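Local coordinates for putative uncharacterized protein (Ustilago maydis, PDB 4GNX), which binds single-stranded DNA as a subunit of replication protein A, through a series of OB-fold domains, at residues 268-280 and 287-299. Numbering follows the deposited sequence.
Sequences NMAERRTIVQVKD and EKPDYFNVRATVV. With nucleotides of chain G.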
# COMPACT_ATOMS: atom_id res chain seq x y z
N ASN C 268 5.45 9.37 -10.22
CA ASN C 268 5.89 8.00 -10.44
C ASN C 268 5.32 7.48 -11.75
O ASN C 268 4.11 7.53 -11.97
CB ASN C 268 5.53 7.09 -9.27
CG ASN C 268 6.54 7.16 -8.14
OD1 ASN C 268 7.52 7.89 -8.21
ND2 ASN C 268 6.30 6.38 -7.08
N MET C 269 6.24 7.09 -12.63
CA MET C 269 5.96 6.48 -13.95
C MET C 269 5.20 5.17 -13.80
O MET C 269 5.76 4.10 -14.02
CB MET C 269 7.28 6.16 -14.65
CG MET C 269 8.11 7.36 -15.05
SD MET C 269 9.73 6.84 -15.65
CE MET C 269 10.11 8.12 -16.86
N ALA C 270 3.92 5.26 -13.44
CA ALA C 270 3.13 4.10 -13.06
C ALA C 270 2.80 4.12 -11.57
O ALA C 270 3.19 3.22 -10.83
CB ALA C 270 3.82 2.79 -13.45
N GLU C 271 2.09 5.16 -11.14
CA GLU C 271 1.56 5.25 -9.77
C GLU C 271 0.71 4.02 -9.43
O GLU C 271 0.04 3.45 -10.32
CB GLU C 271 0.72 6.52 -9.63
CG GLU C 271 1.50 7.82 -9.71
CD GLU C 271 2.25 8.13 -8.42
OE1 GLU C 271 2.05 7.39 -7.41
OE2 GLU C 271 3.02 9.12 -8.43
N ARG C 272 0.74 3.58 -8.16
CA ARG C 272 -0.13 2.48 -7.74
C ARG C 272 -1.60 2.90 -7.81
O ARG C 272 -1.95 4.02 -7.47
CB ARG C 272 0.21 1.93 -6.36
CG ARG C 272 0.18 0.39 -6.34
CD ARG C 272 -0.50 -0.24 -5.12
NE ARG C 272 0.30 -0.34 -3.89
CZ ARG C 272 1.63 -0.24 -3.79
NH1 ARG C 272 2.40 -0.04 -4.85
NH2 ARG C 272 2.20 -0.33 -2.59
N ARG C 273 -2.44 1.99 -8.29
CA ARG C 273 -3.86 2.26 -8.48
C ARG C 273 -4.68 1.05 -8.06
O ARG C 273 -4.17 -0.04 -7.96
CB ARG C 273 -4.14 2.60 -9.95
CG ARG C 273 -3.59 3.94 -10.41
CD ARG C 273 -4.63 5.03 -10.24
NE ARG C 273 -4.07 6.39 -10.22
CZ ARG C 273 -4.05 7.17 -9.15
NH1 ARG C 273 -4.57 6.74 -8.00
NH2 ARG C 273 -3.54 8.40 -9.22
N THR C 274 -5.96 1.25 -7.80
CA THR C 274 -6.85 0.11 -7.67
C THR C 274 -7.61 -0.05 -9.00
O THR C 274 -7.68 0.89 -9.80
CB THR C 274 -7.83 0.26 -6.49
OG1 THR C 274 -8.83 1.25 -6.81
CG2 THR C 274 -7.08 0.66 -5.24
N ILE C 275 -8.17 -1.23 -9.22
CA ILE C 275 -8.89 -1.51 -10.45
C ILE C 275 -10.03 -0.50 -10.69
O ILE C 275 -10.30 -0.08 -11.84
CB ILE C 275 -9.41 -2.96 -10.43
CG1 ILE C 275 -8.24 -3.94 -10.46
CG2 ILE C 275 -10.40 -3.20 -11.56
CD1 ILE C 275 -8.59 -5.35 -10.05
N VAL C 276 -10.69 -0.08 -9.61
CA VAL C 276 -11.74 0.89 -9.79
C VAL C 276 -11.15 2.22 -10.27
O VAL C 276 -11.72 2.86 -11.15
CB VAL C 276 -12.62 1.06 -8.54
CG1 VAL C 276 -11.86 1.72 -7.40
CG2 VAL C 276 -13.85 1.87 -8.90
N GLN C 277 -10.00 2.59 -9.71
CA GLN C 277 -9.34 3.84 -10.10
C GLN C 277 -8.95 3.80 -11.57
O GLN C 277 -9.24 4.74 -12.31
CB GLN C 277 -8.12 4.13 -9.24
CG GLN C 277 -8.48 4.53 -7.83
CD GLN C 277 -7.28 4.69 -6.95
OE1 GLN C 277 -6.37 3.85 -6.95
NE2 GLN C 277 -7.26 5.76 -6.18
N VAL C 278 -8.34 2.70 -11.99
CA VAL C 278 -7.91 2.54 -13.38
C VAL C 278 -9.06 2.78 -14.34
O VAL C 278 -8.91 3.58 -15.27
CB VAL C 278 -7.29 1.17 -13.64
CG1 VAL C 278 -6.92 1.01 -15.12
CG2 VAL C 278 -6.06 0.97 -12.76
N LYS C 279 -10.21 2.14 -14.11
CA LYS C 279 -11.40 2.34 -14.94
C LYS C 279 -12.06 3.72 -14.79
O LYS C 279 -12.41 4.33 -15.78
CB LYS C 279 -12.43 1.24 -14.67
CG LYS C 279 -11.96 -0.15 -15.06
CD LYS C 279 -12.52 -1.16 -14.08
CE LYS C 279 -12.52 -2.58 -14.62
NZ LYS C 279 -13.50 -2.73 -15.72
N ASP C 280 -12.20 4.21 -13.55
CA ASP C 280 -12.83 5.51 -13.28
C ASP C 280 -12.07 6.67 -13.90
O ASP C 280 -12.66 7.67 -14.28
CB ASP C 280 -12.95 5.78 -11.78
CG ASP C 280 -14.09 5.02 -11.12
OD1 ASP C 280 -14.74 4.17 -11.79
OD2 ASP C 280 -14.34 5.28 -9.90
N GLU C 287 -5.28 8.72 -26.89
CA GLU C 287 -4.16 8.30 -27.75
C GLU C 287 -2.88 7.94 -26.99
O GLU C 287 -2.28 6.88 -27.22
CB GLU C 287 -3.86 9.38 -28.81
CG GLU C 287 -4.89 9.48 -29.93
CD GLU C 287 -4.63 10.63 -30.89
OE1 GLU C 287 -3.50 11.15 -30.93
OE2 GLU C 287 -5.57 11.02 -31.62
N LYS C 288 -2.48 8.83 -26.08
CA LYS C 288 -1.31 8.64 -25.21
C LYS C 288 -1.49 7.56 -24.12
O LYS C 288 -2.33 7.71 -23.21
CB LYS C 288 -0.87 9.97 -24.57
CG LYS C 288 0.29 10.66 -25.27
CD LYS C 288 1.49 9.72 -25.35
CE LYS C 288 2.79 10.46 -25.64
NZ LYS C 288 3.95 9.52 -25.54
N PRO C 289 -0.72 6.46 -24.21
CA PRO C 289 -0.85 5.36 -23.25
C PRO C 289 -0.68 5.82 -21.81
O PRO C 289 -0.06 6.85 -21.56
CB PRO C 289 0.28 4.40 -23.62
CG PRO C 289 1.11 5.10 -24.64
CD PRO C 289 0.25 6.13 -25.28
N ASP C 290 -1.24 5.05 -20.89
CA ASP C 290 -1.05 5.27 -19.46
C ASP C 290 -0.33 4.08 -18.84
O ASP C 290 -0.32 2.98 -19.39
CB ASP C 290 -2.40 5.50 -18.76
CG ASP C 290 -3.02 6.85 -19.09
OD1 ASP C 290 -4.09 6.88 -19.75
OD2 ASP C 290 -2.45 7.88 -18.67
N TYR C 291 0.28 4.30 -17.68
CA TYR C 291 1.01 3.25 -17.00
C TYR C 291 0.60 3.24 -15.54
O TYR C 291 0.31 4.29 -14.97
CB TYR C 291 2.52 3.47 -17.14
CG TYR C 291 3.00 3.44 -18.57
CD1 TYR C 291 3.03 4.60 -19.35
CD2 TYR C 291 3.42 2.23 -19.16
CE1 TYR C 291 3.47 4.57 -20.67
CE2 TYR C 291 3.87 2.19 -20.48
CZ TYR C 291 3.89 3.36 -21.23
OH TYR C 291 4.32 3.33 -22.54
N PHE C 292 0.55 2.05 -14.95
CA PHE C 292 0.12 1.92 -13.57
C PHE C 292 0.60 0.63 -12.96
O PHE C 292 1.00 -0.29 -13.66
CB PHE C 292 -1.40 2.00 -13.49
CG PHE C 292 -2.12 0.93 -14.27
CD1 PHE C 292 -2.43 -0.30 -13.68
CD2 PHE C 292 -2.52 1.16 -15.59
CE1 PHE C 292 -3.11 -1.28 -14.39
CE2 PHE C 292 -3.19 0.18 -16.31
CZ PHE C 292 -3.50 -1.04 -15.71
N ASN C 293 0.55 0.59 -11.63
CA ASN C 293 0.78 -0.60 -10.82
C ASN C 293 -0.48 -0.99 -10.08
O ASN C 293 -1.19 -0.14 -9.57
CB ASN C 293 1.90 -0.35 -9.81
CG ASN C 293 3.27 -0.38 -10.44
OD1 ASN C 293 3.53 -1.18 -11.35
ND2 ASN C 293 4.17 0.49 -9.97
N VAL C 294 -0.76 -2.29 -10.04
CA VAL C 294 -1.92 -2.82 -9.30
C VAL C 294 -1.56 -4.10 -8.53
O VAL C 294 -1.02 -5.05 -9.09
CB VAL C 294 -3.13 -3.06 -10.22
CG1 VAL C 294 -4.20 -3.89 -9.54
CG2 VAL C 294 -3.77 -1.76 -10.61
N ARG C 295 -1.85 -4.12 -7.24
CA ARG C 295 -1.81 -5.35 -6.47
C ARG C 295 -3.12 -6.07 -6.79
O ARG C 295 -4.19 -5.52 -6.52
CB ARG C 295 -1.76 -5.04 -4.98
CG ARG C 295 -1.07 -6.11 -4.17
CD ARG C 295 -1.30 -6.02 -2.66
NE ARG C 295 -1.01 -4.74 -2.00
CZ ARG C 295 0.19 -4.19 -1.87
NH1 ARG C 295 1.27 -4.76 -2.39
NH2 ARG C 295 0.32 -3.04 -1.23
N ALA C 296 -3.05 -7.25 -7.39
CA ALA C 296 -4.26 -8.02 -7.68
C ALA C 296 -4.03 -9.51 -7.61
O ALA C 296 -2.88 -9.97 -7.61
CB ALA C 296 -4.85 -7.64 -9.02
N THR C 297 -5.13 -10.27 -7.54
CA THR C 297 -5.05 -11.71 -7.41
C THR C 297 -5.49 -12.32 -8.72
O THR C 297 -6.53 -11.93 -9.26
CB THR C 297 -5.98 -12.24 -6.31
OG1 THR C 297 -5.58 -11.68 -5.05
CG2 THR C 297 -5.90 -13.73 -6.23
N VAL C 298 -4.72 -13.29 -9.22
CA VAL C 298 -5.16 -14.00 -10.39
C VAL C 298 -6.35 -14.86 -9.98
O VAL C 298 -6.24 -15.71 -9.10
CB VAL C 298 -4.05 -14.82 -11.08
CG1 VAL C 298 -4.63 -15.71 -12.17
CG2 VAL C 298 -3.01 -13.89 -11.69
N VAL C 299 -7.48 -14.59 -10.61
CA VAL C 299 -8.73 -15.32 -10.40
C VAL C 299 -9.02 -16.32 -11.54
O VAL C 299 -9.68 -17.33 -11.31
CB VAL C 299 -9.87 -14.31 -10.24
CG1 VAL C 299 -11.18 -14.84 -10.79
CG2 VAL C 299 -10.01 -13.91 -8.79
P DT G 9 4.54 12.75 -21.16
OP1 DT G 9 5.60 13.59 -20.54
OP2 DT G 9 4.00 13.10 -22.50
O5' DT G 9 5.07 11.24 -21.24
C5' DT G 9 6.28 10.90 -21.94
C4' DT G 9 6.94 9.71 -21.29
O4' DT G 9 6.31 9.46 -20.01
C3' DT G 9 6.83 8.40 -22.08
O3' DT G 9 8.04 7.63 -21.98
C2' DT G 9 5.70 7.66 -21.37
C1' DT G 9 5.94 8.09 -19.93
N1 DT G 9 4.80 7.97 -19.00
C2 DT G 9 5.00 7.22 -17.87
O2 DT G 9 6.06 6.66 -17.61
N3 DT G 9 3.91 7.14 -17.04
C4 DT G 9 2.67 7.71 -17.23
O4 DT G 9 1.78 7.55 -16.40
C5 DT G 9 2.53 8.48 -18.45
C7 DT G 9 1.22 9.14 -18.75
C6 DT G 9 3.59 8.57 -19.26
P DT G 8 0.06 15.02 -17.09
OP1 DT G 8 0.01 16.15 -18.05
OP2 DT G 8 -1.09 14.06 -17.03
O5' DT G 8 1.40 14.20 -17.32
C5' DT G 8 2.57 14.83 -17.87
C4' DT G 8 3.69 13.83 -18.00
O4' DT G 8 4.07 13.37 -16.68
C3' DT G 8 3.32 12.56 -18.75
O3' DT G 8 3.28 12.73 -20.18
C2' DT G 8 4.32 11.56 -18.20
C1' DT G 8 4.39 11.98 -16.73
N1 DT G 8 3.46 11.25 -15.82
C2 DT G 8 4.00 10.39 -14.89
O2 DT G 8 5.20 10.19 -14.78
N3 DT G 8 3.08 9.76 -14.09
C4 DT G 8 1.71 9.90 -14.13
O4 DT G 8 1.00 9.27 -13.35
C5 DT G 8 1.21 10.82 -15.13
C7 DT G 8 -0.27 11.03 -15.25
C6 DT G 8 2.10 11.44 -15.92
P DT G 10 8.68 6.74 -23.16
OP1 DT G 10 10.16 6.96 -23.12
OP2 DT G 10 7.94 7.07 -24.41
O5' DT G 10 8.42 5.21 -22.81
C5' DT G 10 9.04 4.14 -23.56
C4' DT G 10 8.09 2.97 -23.72
O4' DT G 10 6.86 3.42 -24.33
C3' DT G 10 8.58 1.81 -24.60
O3' DT G 10 7.98 0.59 -24.15
C2' DT G 10 7.97 2.15 -25.95
C1' DT G 10 6.62 2.71 -25.54
N1 DT G 10 6.00 3.63 -26.51
C2 DT G 10 5.17 3.10 -27.46
O2 DT G 10 4.94 1.91 -27.56
N3 DT G 10 4.62 4.03 -28.32
C4 DT G 10 4.81 5.40 -28.31
O4 DT G 10 4.25 6.10 -29.14
C5 DT G 10 5.69 5.89 -27.27
C7 DT G 10 5.96 7.35 -27.18
C6 DT G 10 6.23 4.99 -26.43
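A single beta bridge, Arg272 with Asn293, fastens the loop leading into helix 275-280 to the first strand of the last OB fold, beside the bound DNA. Asn293 makes the bridge with both of its backbone polar atoms: its N donates to Glu271 O at 3.2 Å, while its O receives Arg273 N at 2.8 Å. Nearer the DNA, Ala270 is small enough for its backbone to lie on the strand, with CA 3.4 Å from Tyr291 O and the methyl against Tyr291 CB and the Phe292 backbone. The Tyr291 ring meets the thymine of DT9 of chain G obliquely, CD1 lying 3.5 Å from N3. Met269 CB and CG approach O2 of the same base, and the N3 proton of DT8 of chain G goes to Asn268 O, a bond a thymine can make with plain backbone.

Beyond the bridge the chain enters the helix through a capping box: Thr274 N donates to Gln277 OE1, and the Thr274 hydroxyl weakly caps Gln277 N. The helix then turns Val278 toward the strand, where CG2 sits over one face of the Phe292 ring, 4.1 Å from its centroid. Phe292 holds its CG between backbone N and carbonyl carbon (chi1 60°), which sends the ring under the helix. Branched Val294 reaches two partners, Ile275 CG1 with its CG1 and Arg273 O with its CG2. On the outer side Arg272 and Arg295 come close, their like charges probably eased by Glu435, which salt-bridges Arg272.

Strand 290-310 pairs with strand 398-411 through Phe292 and Cys404, while Met357 of strand 355-362 packs against Ile275 and Val278, so the helix lies against the OB barrel.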